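PDB 5ULB: putative sugar ABC transporter from Yersinia enterocolitica subsp. enterocolitica 8081, which probably binds methylthioribose or a related sugar in the periplasm and delivers it to an ABC importer. Local coordinates for residues 19-24 / 75-80. Numbering follows the deposited sequence.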
loop_
_atom_site.group_PDB
_atom_site.type_symbol
_atom_site.label_atom_id
_atom_site.label_comp_id
_atom_site.label_asym_id
_atom_site.label_seq_id
_atom_site.Cartn_x
_atom_site.Cartn_y
_atom_site.Cartn_z
ATOM N N GLN A 19 10.292 14.753 22.947
ATOM C CA GLN A 19 9.554 13.752 22.223
ATOM C C GLN A 19 10.507 12.931 21.368
ATOM O O GLN A 19 11.454 13.416 20.746
ATOM C CB GLN A 19 8.439 14.308 21.244
ATOM C CG GLN A 19 7.306 14.933 21.908
ATOM C CD GLN A 19 6.355 15.238 20.766
ATOM O OE1 GLN A 19 6.636 16.195 20.067
ATOM N NE2 GLN A 19 5.301 14.439 20.558
ATOM N N ILE A 20 10.185 11.629 21.292
ATOM C CA ILE A 20 10.759 10.782 20.239
ATOM C C ILE A 20 10.261 11.323 18.895
ATOM O O ILE A 20 9.068 11.587 18.753
ATOM C CB ILE A 20 10.359 9.343 20.481
ATOM C CG1 ILE A 20 10.983 8.749 21.770
ATOM C CG2 ILE A 20 10.623 8.467 19.257
ATOM C CD1 ILE A 20 12.371 8.521 21.697
ATOM N N LYS A 21 11.176 11.443 17.922
ATOM C CA LYS A 21 10.832 12.003 16.616
ATOM C C LYS A 21 11.066 10.974 15.522
ATOM O O LYS A 21 12.176 10.379 15.456
ATOM C CB LYS A 21 11.625 13.288 16.367
ATOM C CG LYS A 21 11.485 14.272 17.494
ATOM C CD LYS A 21 12.411 15.452 17.518
ATOM C CE LYS A 21 12.061 16.260 18.782
ATOM N NZ LYS A 21 12.557 15.675 20.077
ATOM N N ILE A 22 10.063 10.790 14.667
ATOM C CA ILE A 22 10.087 9.840 13.583
ATOM C C ILE A 22 9.887 10.584 12.245
ATOM O O ILE A 22 8.978 11.427 12.154
ATOM C CB ILE A 22 8.956 8.792 13.728
ATOM C CG1 ILE A 22 8.965 8.179 15.117
ATOM C CG2 ILE A 22 9.027 7.741 12.643
ATOM C CD1 ILE A 22 10.146 7.429 15.579
ATOM N N ALA A 23 10.703 10.254 11.274
ATOM C CA ALA A 23 10.519 10.787 9.897
ATOM C C ALA A 23 9.965 9.640 9.029
ATOM O O ALA A 23 10.551 8.527 9.040
ATOM C CB ALA A 23 11.796 11.330 9.357
ATOM N N VAL A 24 8.947 9.925 8.258
ATOM C CA VAL A 24 8.426 8.977 7.275
ATOM C C VAL A 24 8.620 9.553 5.882
ATOM O O VAL A 24 8.158 10.707 5.625
ATOM C CB VAL A 24 6.939 8.712 7.543
ATOM C CG1 VAL A 24 6.357 7.711 6.571
ATOM C CG2 VAL A 24 6.718 8.351 8.991
ATOM N N LYS A 75 19.013 13.876 12.652
ATOM C CA LYS A 75 19.127 12.983 13.837
ATOM C C LYS A 75 17.753 12.607 14.423
ATOM O O LYS A 75 17.527 12.604 15.640
ATOM C CB LYS A 75 20.031 13.549 14.958
ATOM C CG LYS A 75 21.447 13.745 14.474
ATOM C CD LYS A 75 22.398 14.289 15.563
ATOM C CE LYS A 75 22.624 13.305 16.724
ATOM N NZ LYS A 75 23.661 13.810 17.720
ATOM N N TYR A 76 16.816 12.315 13.530
ATOM C CA TYR A 76 15.575 11.668 13.958
ATOM C C TYR A 76 15.899 10.414 14.768
ATOM O O TYR A 76 16.921 9.759 14.519
ATOM C CB TYR A 76 14.707 11.362 12.761
ATOM C CG TYR A 76 13.916 12.514 12.233
ATOM C CD1 TYR A 76 14.437 13.373 11.300
ATOM C CD2 TYR A 76 12.636 12.748 12.648
ATOM C CE1 TYR A 76 13.728 14.463 10.805
ATOM C CE2 TYR A 76 11.892 13.828 12.200
ATOM C CZ TYR A 76 12.463 14.666 11.236
ATOM O OH TYR A 76 11.724 15.751 10.736
ATOM N N ASP A 77 14.979 10.048 15.688
ATOM C CA ASP A 77 15.157 8.813 16.441
ATOM C C ASP A 77 14.808 7.577 15.601
ATOM O O ASP A 77 15.422 6.515 15.822
ATOM C CB ASP A 77 14.237 8.871 17.631
ATOM C CG ASP A 77 14.651 9.970 18.597
ATOM O OD1 ASP A 77 15.756 9.934 19.189
ATOM O OD2 ASP A 77 13.889 10.978 18.641
ATOM N N GLY A 78 13.907 7.723 14.661
ATOM C CA GLY A 78 13.583 6.642 13.771
ATOM C C GLY A 78 13.151 7.123 12.452
ATOM O O GLY A 78 12.710 8.323 12.312
ATOM N N ILE A 79 13.259 6.285 11.423
ATOM C CA ILE A 79 12.880 6.568 10.055
ATOM C C ILE A 79 12.067 5.413 9.514
ATOM O O ILE A 79 12.426 4.248 9.759
ATOM C CB ILE A 79 14.102 6.865 9.187
ATOM C CG1 ILE A 79 14.767 8.199 9.559
ATOM C CG2 ILE A 79 13.743 6.857 7.686
ATOM C CD1 ILE A 79 16.061 8.545 8.906
ATOM N N ILE A 80 11.022 5.726 8.811
ATOM C CA ILE A 80 10.253 4.759 8.007
ATOM C C ILE A 80 10.369 5.154 6.579
ATOM O O ILE A 80 10.063 6.301 6.232
ATOM C CB ILE A 80 8.775 4.682 8.467
ATOM C CG1 ILE A 80 8.688 4.157 9.917
ATOM C CG2 ILE A 80 7.933 3.780 7.550
ATOM C CD1 ILE A 80 7.326 4.420 10.539
HETATM O O HOH W 1 14.931 13.406 19.250
#
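Residues K21-V24 and G78-I80 pair as parallel neighbouring strands in the N-terminal part of the periplasmic binding protein fold, and D77, in the loop just before the second strand, bonds K21 through both backbone and side chain. The short strand axes approach to 4.7 Å at 22°, and three bridges fix the register: I22 with G78, A23 with I79 and V24 with I80. A23 contributes two of the backbone bonds: its N donates to G78 O at 3.0 Å, and its O accepts from I80 N. Where the ladder begins, K21 O takes two N-H groups, D77 N at 2.8 Å and the longer G78 N at 3.3 Å. The D77 side chain answers for K21 N, its OD2 accepting at 2.8 Å through the anti lone pair; chi1 of -66° sets CG beside the backbone N, from where the carboxylate reaches across. The same OD2 holds a water, while OD1 bonds H16. On the face shared by A23 and I79, the A23 methyl sits over the centre of the Y76 ring, with CB 3.6 Å from the centroid and 6° off the normal, a CH-pi contact; the ring's phenol OH bonds D53. I22 packs on the other face, its CD1 against the backbone of G78, which has no side chain to obstruct it. Strand order 51-56, 21-26, 78-82, with helices on both faces, is Rossmann-like α/β architecture: helix 61-73 backs A23, Y76 and I79 through A71, whereas helix 32-48 packs on V24 and I80, and helix 262-278 on I20, I22 and I80.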